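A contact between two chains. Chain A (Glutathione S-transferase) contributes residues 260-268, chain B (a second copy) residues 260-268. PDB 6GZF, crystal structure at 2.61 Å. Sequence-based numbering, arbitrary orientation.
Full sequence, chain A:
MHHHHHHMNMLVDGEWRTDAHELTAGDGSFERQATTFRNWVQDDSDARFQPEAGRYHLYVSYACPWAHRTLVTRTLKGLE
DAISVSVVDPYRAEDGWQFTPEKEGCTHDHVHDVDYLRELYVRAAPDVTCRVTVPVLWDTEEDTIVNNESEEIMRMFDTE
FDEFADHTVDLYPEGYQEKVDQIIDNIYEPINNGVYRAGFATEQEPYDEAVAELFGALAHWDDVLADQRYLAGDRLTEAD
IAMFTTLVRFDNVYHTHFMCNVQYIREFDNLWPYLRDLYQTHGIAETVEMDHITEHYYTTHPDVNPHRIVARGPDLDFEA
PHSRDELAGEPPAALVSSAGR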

# COMPACT_ATOMS: atom_id res chain seq x y z
N CYS A 260 0.88 -5.38 2.84
CA CYS A 260 0.46 -6.01 4.08
C CYS A 260 -0.47 -5.05 4.83
O CYS A 260 -0.11 -4.52 5.88
N ASN A 261 -1.66 -4.83 4.27
CA ASN A 261 -2.51 -3.73 4.69
C ASN A 261 -3.76 -4.11 5.48
O ASN A 261 -4.81 -3.50 5.30
N VAL A 262 -3.65 -5.10 6.35
CA VAL A 262 -4.78 -5.46 7.21
C VAL A 262 -4.92 -4.45 8.34
O VAL A 262 -6.02 -3.98 8.64
N GLN A 263 -3.80 -4.10 8.96
CA GLN A 263 -3.81 -3.16 10.07
C GLN A 263 -2.45 -2.51 10.28
O GLN A 263 -1.41 -3.15 10.09
N TYR A 264 -2.46 -1.24 10.66
CA TYR A 264 -1.25 -0.55 11.09
C TYR A 264 -0.69 -1.22 12.33
O TYR A 264 -1.44 -1.76 13.14
N ILE A 265 0.63 -1.20 12.48
CA ILE A 265 1.25 -1.64 13.73
C ILE A 265 0.84 -0.68 14.84
O ILE A 265 0.62 -1.08 15.98
N ARG A 266 0.70 0.60 14.48
CA ARG A 266 0.34 1.63 15.45
C ARG A 266 -1.11 1.49 15.92
O ARG A 266 -1.52 2.15 16.87
N GLU A 267 -1.88 0.64 15.25
CA GLU A 267 -3.27 0.41 15.64
C GLU A 267 -3.38 -0.70 16.68
O GLU A 267 -4.42 -0.84 17.33
N PHE A 268 -2.32 -1.49 16.83
CA PHE A 268 -2.29 -2.53 17.86
C PHE A 268 -2.18 -1.91 19.25
O PHE A 268 -1.43 -0.96 19.46
N CYS B 260 -1.85 6.32 -0.95
CA CYS B 260 -2.32 7.42 -0.12
C CYS B 260 -2.35 6.96 1.33
O CYS B 260 -3.41 6.83 1.93
N ASN B 261 -1.17 6.70 1.88
CA ASN B 261 -1.04 5.96 3.13
C ASN B 261 -0.61 6.79 4.34
O ASN B 261 0.11 6.30 5.20
N VAL B 262 -1.07 8.03 4.41
CA VAL B 262 -0.77 8.87 5.57
C VAL B 262 -1.61 8.45 6.77
O VAL B 262 -1.13 8.43 7.90
N GLN B 263 -2.86 8.08 6.50
CA GLN B 263 -3.78 7.69 7.57
C GLN B 263 -5.04 7.01 7.03
O GLN B 263 -5.58 7.41 6.00
N TYR B 264 -5.48 5.96 7.72
CA TYR B 264 -6.75 5.30 7.42
C TYR B 264 -7.92 6.27 7.56
O TYR B 264 -7.86 7.21 8.34
N ILE B 265 -8.98 6.03 6.80
CA ILE B 265 -10.22 6.79 6.97
C ILE B 265 -10.85 6.42 8.31
O ILE B 265 -11.42 7.27 9.00
N ARG B 266 -10.71 5.16 8.69
CA ARG B 266 -11.25 4.68 9.96
C ARG B 266 -10.50 5.27 11.16
O ARG B 266 -10.99 5.24 12.28
N GLU B 267 -9.31 5.82 10.90
CA GLU B 267 -8.50 6.41 11.96
C GLU B 267 -8.92 7.84 12.29
O GLU B 267 -8.37 8.46 13.19
N PHE B 268 -9.90 8.36 11.55
CA PHE B 268 -10.41 9.70 11.81
C PHE B 268 -11.50 9.67 12.88
O PHE B 268 -12.25 8.69 12.99

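Two reciprocal salt bridges join the copies. Arg A266 NH2 lies 2.7 Å from Glu B267 OE1, and Arg A266 NE donates to Glu B267 OE2 at 2.9 Å, so guanidinium and carboxylate meet side by side at the guanidinium edge. In the reciprocal pair Arg B266 NH2 reaches Glu A267 OE1 at 2.6 Å, a single hydrogen bond. Both arginines leave the backbone sideways, but chi1 p followed by t at chi2 and chi3 extends the chain until its end comes nearer the partner stretch. Glu A267 and Glu B267 point toward it (chi1 m, chi2 t). Each glutamate OE1 also accepts from the backbone of its own chain: Tyr A264 N to Glu A267 OE1 is 3.2 Å, Tyr B264 N to Glu B267 OE1 2.9 Å. The two acids come close, Glu A267 OE2 to Glu B267 OE2 being 4.0 Å, with the arginines supplying compensating charge.

Tyr A264 and Tyr B264, both m, also point in. Tyr B264 OH makes a weak hydrogen bond to Asn A261 O (3.0 Å); Tyr A264 OH sits 2.8 Å from Asn B261 O. The tyrosine rings meet obliquely, centroids 4.9 Å apart and planes at 40°, with Tyr A264 CD2 3.9 Å from Tyr B264 CD2. Gln A263 CG packs 3.6 Å from Arg B266 NH2, while Val A262 and Val B262 point away.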

# COMPACT_ATOMS: atom_id res chain seq x y z
CB CYS A 260 1.66 -6.38 4.95
SG CYS A 260 2.81 -7.53 4.16
CB ASN A 261 -2.92 -2.92 3.46
CG ASN A 261 -3.78 -3.72 2.50
OD1 ASN A 261 -3.78 -4.95 2.53
ND2 ASN A 261 -4.51 -3.02 1.64
CB VAL A 262 -4.63 -6.88 7.79
CG1 VAL A 262 -5.75 -7.16 8.78
CG2 VAL A 262 -4.63 -7.91 6.68
CB GLN A 263 -4.25 -3.87 11.36
CG GLN A 263 -4.52 -2.93 12.53
CD GLN A 263 -4.88 -3.67 13.80
OE1 GLN A 263 -5.86 -4.41 13.85
NE2 GLN A 263 -4.09 -3.46 14.85
CB TYR A 264 -1.53 0.93 11.38
CG TYR A 264 -1.41 1.86 10.20
CD1 TYR A 264 -0.38 1.73 9.28
CD2 TYR A 264 -2.33 2.89 10.01
CE1 TYR A 264 -0.27 2.59 8.20
CE2 TYR A 264 -2.23 3.75 8.94
CZ TYR A 264 -1.20 3.60 8.03
OH TYR A 264 -1.10 4.46 6.96
CB ILE A 265 2.78 -1.71 13.61
CG1 ILE A 265 3.19 -2.89 12.73
CG2 ILE A 265 3.43 -1.86 14.98
CD1 ILE A 265 2.78 -4.24 13.28
CB ARG A 266 0.56 3.02 14.85
CG ARG A 266 -0.52 3.47 13.88
CD ARG A 266 -0.30 4.92 13.46
NE ARG A 266 -1.28 5.36 12.47
CZ ARG A 266 -1.26 6.56 11.89
NH1 ARG A 266 -0.31 7.43 12.19
NH2 ARG A 266 -2.19 6.88 11.00
CB GLU A 267 -4.12 0.07 14.41
CG GLU A 267 -4.48 1.27 13.55
CD GLU A 267 -5.50 0.94 12.49
OE1 GLU A 267 -5.19 0.15 11.58
OE2 GLU A 267 -6.63 1.48 12.56
CB PHE A 268 -1.13 -3.50 17.61
CG PHE A 268 -1.39 -4.50 16.53
CD1 PHE A 268 -2.05 -5.69 16.82
CD2 PHE A 268 -0.98 -4.27 15.23
CE1 PHE A 268 -2.30 -6.62 15.83
CE2 PHE A 268 -1.22 -5.20 14.23
CZ PHE A 268 -1.88 -6.38 14.53
CB CYS B 260 -3.70 7.90 -0.57
SG CYS B 260 -3.77 8.47 -2.29
CB ASN B 261 -0.03 4.82 2.93
CG ASN B 261 1.35 5.32 2.55
OD1 ASN B 261 1.50 6.43 2.04
ND2 ASN B 261 2.36 4.50 2.78
CB VAL B 262 -0.99 10.37 5.26
CG1 VAL B 262 -0.79 11.21 6.51
CG2 VAL B 262 -0.06 10.81 4.16
CB GLN B 263 -4.17 8.92 8.40
CG GLN B 263 -5.26 8.67 9.43
CD GLN B 263 -5.33 9.76 10.48
OE1 GLN B 263 -4.32 10.13 11.08
NE2 GLN B 263 -6.53 10.28 10.71
CB TYR B 264 -6.98 4.11 8.35
CG TYR B 264 -6.35 2.80 7.90
CD1 TYR B 264 -6.25 2.48 6.56
CD2 TYR B 264 -5.89 1.89 8.84
CE1 TYR B 264 -5.69 1.28 6.15
CE2 TYR B 264 -5.33 0.69 8.44
CZ TYR B 264 -5.23 0.39 7.10
OH TYR B 264 -4.67 -0.81 6.72
CB ILE B 265 -11.21 6.53 5.82
CG1 ILE B 265 -10.73 7.22 4.54
CG2 ILE B 265 -12.61 7.04 6.17
CD1 ILE B 265 -10.66 8.73 4.66
CB ARG B 266 -11.19 3.15 10.03
CG ARG B 266 -9.82 2.57 10.33
CD ARG B 266 -9.90 1.07 10.60
NE ARG B 266 -8.58 0.44 10.57
CZ ARG B 266 -8.38 -0.86 10.74
NH1 ARG B 266 -9.41 -1.68 10.96
NH2 ARG B 266 -7.15 -1.36 10.70
CB GLU B 267 -7.02 6.38 11.57
CG GLU B 267 -6.33 5.05 11.83
CD GLU B 267 -4.86 5.08 11.45
OE1 GLU B 267 -4.52 5.68 10.41
OE2 GLU B 267 -4.04 4.50 12.20
CB PHE B 268 -10.94 10.33 10.53
CG PHE B 268 -9.87 10.80 9.59
CD1 PHE B 268 -9.32 9.94 8.65
CD2 PHE B 268 -9.40 12.10 9.65
CE1 PHE B 268 -8.33 10.37 7.79
CE2 PHE B 268 -8.40 12.54 8.79
CZ PHE B 268 -7.87 11.67 7.86